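Local coordinates for protein TetR-like transcriptional regulator (Rhodococcus, PDB 3F1B) that probably binds cis-regulatory DNA through an N-terminal helix-turn-helix domain and regulates transcription, as TetR-family repressors do, at residues Val14-Gln17 / Gln18-Ala22; Asp25-Asp29 / Arg30-Glu34. All coordinates share one frame; numbering follows the deposited sequence.

Contact 1 of 2, residues Val14-Gln17 / Gln18-Ala22; sequences VREQ and QMLDA
Glu16 O takes two backbone N-H groups in helix 12-30, the first helix of the TetR-type DNA-binding domain: Leu20 N at 3.0 Å, the regular i+4 bond, nearly in line with the C=O (166°), and the N of selenomethionine Met19 more weakly. Met19 N is itself shared, its better acceptor being Arg15 O at 3.0 Å, in the carbonyl plane. On the flank of this turn Glu16 and Leu20 run alongside each other in the same direction. CG of Glu16, anti to the backbone N (chi1 -171°), comes 3.9 Å from Leu20 CD1, and the bend at chi2 turns the carboxylate away to a salt bridge with Arg12. Leu20 and Met19 are buried, Leu20 against Leu61 and Ala64 of helix 58-77, Met19 against Met50 and Leu51 of helix 48-54, within the predicted helix-turn-helix. The outer flank is polar. Here Gln17 NE2 crosses Gln18 CG at 3.2 Å, the two amide planes tilted 18° apart, and Asp21, salt-bridged to Arg68, folds its carboxylate back over the preceding turn, setting OD1 3.7 Å from Gln17 CG.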
# COMPACT_ATOMS: atom_id res chain seq x y z
N VAL A 14 -29.81 2.89 11.54
CA VAL A 14 -29.89 4.28 11.11
C VAL A 14 -28.99 5.22 11.92
O VAL A 14 -28.35 6.10 11.34
CB VAL A 14 -31.34 4.81 11.12
CG1 VAL A 14 -31.90 4.87 12.53
CG2 VAL A 14 -31.41 6.17 10.45
N ARG A 15 -28.96 5.04 13.24
CA ARG A 15 -28.02 5.79 14.07
C ARG A 15 -26.61 5.28 13.73
O ARG A 15 -25.69 6.08 13.49
CB ARG A 15 -28.35 5.61 15.55
CG ARG A 15 -28.07 6.85 16.41
CD ARG A 15 -28.67 8.14 15.81
NE ARG A 15 -28.89 9.21 16.80
CZ ARG A 15 -30.07 9.55 17.34
NH1 ARG A 15 -31.19 8.92 16.99
NH2 ARG A 15 -30.13 10.53 18.23
N GLU A 16 -26.47 3.95 13.70
CA GLU A 16 -25.34 3.19 13.15
C GLU A 16 -24.72 3.80 11.89
O GLU A 16 -23.57 4.25 11.90
CB GLU A 16 -25.86 1.81 12.75
CG GLU A 16 -24.81 0.78 12.35
CD GLU A 16 -24.43 -0.09 13.54
OE1 GLU A 16 -23.67 0.41 14.42
OE2 GLU A 16 -24.91 -1.26 13.59
N GLN A 17 -25.50 3.81 10.82
CA GLN A 17 -25.04 4.27 9.53
C GLN A 17 -24.59 5.72 9.57
O GLN A 17 -23.64 6.08 8.85
CB GLN A 17 -26.06 3.99 8.42
CG GLN A 17 -26.06 4.97 7.23
CD GLN A 17 -27.24 5.96 7.28
OE1 GLN A 17 -28.12 5.92 6.43
NE2 GLN A 17 -27.27 6.81 8.31
N GLN A 18 -25.21 6.54 10.42
CA GLN A 18 -24.77 7.92 10.54
C GLN A 18 -23.41 8.05 11.22
O GLN A 18 -22.60 8.91 10.84
CB GLN A 18 -25.78 8.72 11.31
CG GLN A 18 -26.92 9.17 10.50
CD GLN A 18 -27.90 9.95 11.34
OE1 GLN A 18 -27.56 10.40 12.45
NE2 GLN A 18 -29.11 10.12 10.84
N MSE A 19 -23.16 7.18 12.21
CA MSE A 19 -21.90 7.20 12.96
C MSE A 19 -20.76 6.66 12.13
O MSE A 19 -19.65 7.12 12.24
CB MSE A 19 -22.02 6.34 14.21
CG MSE A 19 -22.63 7.04 15.38
SE MSE A 19 -23.11 5.85 16.87
CE MSE A 19 -23.26 7.23 18.23
N LEU A 20 -21.03 5.64 11.33
CA LEU A 20 -20.02 5.02 10.51
C LEU A 20 -19.64 5.90 9.30
O LEU A 20 -18.46 5.98 8.93
CB LEU A 20 -20.45 3.59 10.13
CG LEU A 20 -20.47 2.56 11.31
CD1 LEU A 20 -21.20 1.29 10.94
CD2 LEU A 20 -19.11 2.18 11.87
N ASP A 21 -20.62 6.59 8.73
CA ASP A 21 -20.35 7.54 7.64
C ASP A 21 -19.44 8.67 8.09
O ASP A 21 -18.58 9.15 7.34
CB ASP A 21 -21.66 8.17 7.15
CG ASP A 21 -22.51 7.21 6.39
OD1 ASP A 21 -23.64 7.57 6.03
OD2 ASP A 21 -22.07 6.07 6.14
N ALA A 22 -19.66 9.12 9.30
CA ALA A 22 -18.89 10.23 9.86
C ALA A 22 -17.47 9.78 10.26
O ALA A 22 -16.54 10.58 10.21
CB ALA A 22 -19.61 10.78 11.06

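Contact 2 of 2, residues Asp25-Asp29 / Arg30-Glu34; sequences DVFSD and RGFHE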
# COMPACT_ATOMS: atom_id res chain seq x y z
N ASP A 25 -15.35 9.52 6.99
CA ASP A 25 -14.87 10.89 6.80
C ASP A 25 -13.60 11.17 7.57
O ASP A 25 -12.50 11.30 7.01
CB ASP A 25 -15.93 11.89 7.27
CG ASP A 25 -17.21 11.83 6.44
OD1 ASP A 25 -18.06 12.73 6.61
OD2 ASP A 25 -17.38 10.88 5.62
N VAL A 26 -13.76 11.23 8.89
CA VAL A 26 -12.67 11.62 9.74
C VAL A 26 -11.46 10.69 9.58
O VAL A 26 -10.32 11.16 9.58
CB VAL A 26 -13.11 11.76 11.22
CG1 VAL A 26 -12.07 12.54 12.00
CG2 VAL A 26 -14.47 12.46 11.32
N PHE A 27 -11.69 9.39 9.44
CA PHE A 27 -10.55 8.50 9.29
C PHE A 27 -9.82 8.72 7.95
O PHE A 27 -8.58 8.70 7.90
CB PHE A 27 -10.96 7.05 9.41
CG PHE A 27 -11.14 6.57 10.80
CD1 PHE A 27 -10.15 6.77 11.76
CD2 PHE A 27 -12.32 5.85 11.15
CE1 PHE A 27 -10.33 6.30 13.08
CE2 PHE A 27 -12.52 5.37 12.43
CZ PHE A 27 -11.51 5.60 13.42
N SER A 28 -10.58 8.92 6.88
CA SER A 28 -9.98 9.16 5.55
C SER A 28 -9.40 10.57 5.48
O SER A 28 -8.33 10.77 4.92
CB SER A 28 -10.96 8.89 4.40
OG SER A 28 -11.96 9.88 4.33
N ASP A 29 -10.10 11.54 6.05
CA ASP A 29 -9.59 12.90 6.13
C ASP A 29 -8.23 12.97 6.83
O ASP A 29 -7.30 13.56 6.31
CB ASP A 29 -10.62 13.79 6.85
CG ASP A 29 -10.47 15.27 6.50
OD1 ASP A 29 -9.81 15.59 5.48
OD2 ASP A 29 -11.02 16.13 7.23
N ARG A 30 -8.11 12.34 8.00
CA ARG A 30 -7.01 12.64 8.92
C ARG A 30 -6.11 11.45 9.24
O ARG A 30 -5.04 11.63 9.83
CB ARG A 30 -7.55 13.16 10.25
CG ARG A 30 -8.56 14.29 10.12
CD ARG A 30 -8.39 15.32 11.27
NE ARG A 30 -8.60 14.75 12.61
CZ ARG A 30 -9.44 15.23 13.52
NH1 ARG A 30 -10.18 16.30 13.27
NH2 ARG A 30 -9.54 14.63 14.71
N GLY A 31 -6.54 10.25 8.89
CA GLY A 31 -5.82 9.06 9.29
C GLY A 31 -6.14 8.65 10.71
O GLY A 31 -6.60 9.47 11.50
N PHE A 32 -5.86 7.38 11.03
CA PHE A 32 -6.25 6.76 12.30
C PHE A 32 -5.76 7.48 13.55
O PHE A 32 -6.56 7.76 14.43
CB PHE A 32 -5.84 5.28 12.38
CG PHE A 32 -6.13 4.64 13.73
CD1 PHE A 32 -7.35 4.01 13.97
CD2 PHE A 32 -5.18 4.68 14.76
CE1 PHE A 32 -7.63 3.43 15.21
CE2 PHE A 32 -5.46 4.11 16.01
CZ PHE A 32 -6.71 3.49 16.23
N HIS A 33 -4.45 7.73 13.63
CA HIS A 33 -3.87 8.31 14.84
C HIS A 33 -4.37 9.76 15.10
O HIS A 33 -4.65 10.12 16.25
CB HIS A 33 -2.33 8.22 14.79
CG HIS A 33 -1.68 7.90 16.10
ND1 HIS A 33 -1.01 8.84 16.86
CD2 HIS A 33 -1.55 6.73 16.77
CE1 HIS A 33 -0.53 8.27 17.95
NE2 HIS A 33 -0.85 6.99 17.92
N GLU A 34 -4.51 10.56 14.03
CA GLU A 34 -4.91 11.98 14.13
C GLU A 34 -6.42 12.20 14.07
O GLU A 34 -6.89 13.33 14.19
CB GLU A 34 -4.20 12.83 13.06
CG GLU A 34 -3.96 14.31 13.43
CD GLU A 34 -2.69 14.54 14.28
OE1 GLU A 34 -2.18 15.69 14.32
OE2 GLU A 34 -2.20 13.58 14.90
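Phe27 O receives Gly31 N at 2.7 Å where helix 12-30 of the TetR-type DNA-binding domain ends, with the donor above the carbonyl plane rather than on a lone pair. Val26 O takes Arg30 N at 3.0 Å, one residue earlier. Gly31 then leaves the helix with positive phi (81°), a conformation in which a side chain would jam against the preceding carbonyl, and the chain turns toward helix 37-43. The tight side of this turn is aromatic. Phe27 CE1 meets Phe32 CD1 at 3.9 Å, the two side chains lying side by side and pointing the same way, while Gly31 O sits at the edge of the Phe27 ring. Phe62 of helix 58-77 makes edge-to-face contacts with both rings, and Phe32 also lies edge-to-face with His33 of the second subunit. The other side is looser, with the side chains of Asp29 and Glu34 exposed to solvent. Between the two, Arg30, bent at chi2 and chi3, is a polar clasp from the helix end to Glu34 O. It runs alongside Val26, whose CG1 sits 4.0 Å above the guanidinium plane, over its centre. An alanine in place of Arg30 would probably leave Glu34 O without its two side-chain N-H donors, take the guanidinium face off Val26 CG1 and weaken the loop's tie to the helix end. The main bond is Arg30 NE to Glu34 O at 2.7 Å, with the oxygen 21° out of the guanidinium plane; Arg30 NH2 reaches the same oxygen more weakly, at 3.0 Å.

Contacts 1 and 2 lie in series on helix 12-30, their centres about 16 Å apart, and both are partly buried. Contact 1 is uninterrupted helix near its start: i+4 bonds dominate, the inner face packs on helices 48-54 and 58-77, and its acidic side chains pair with arginines beyond the two segments. Contact 2 is where the helix stops. More of its touching residues are buried, four against two, and aromatic rings replace the aliphatic side chains of contact 1, while an arginine ties the backbone of the following loop. Helix 58-77 backs both contacts; residues 25-34 also meet helix 106-115, and of the two contacts only theirs touches the second subunit.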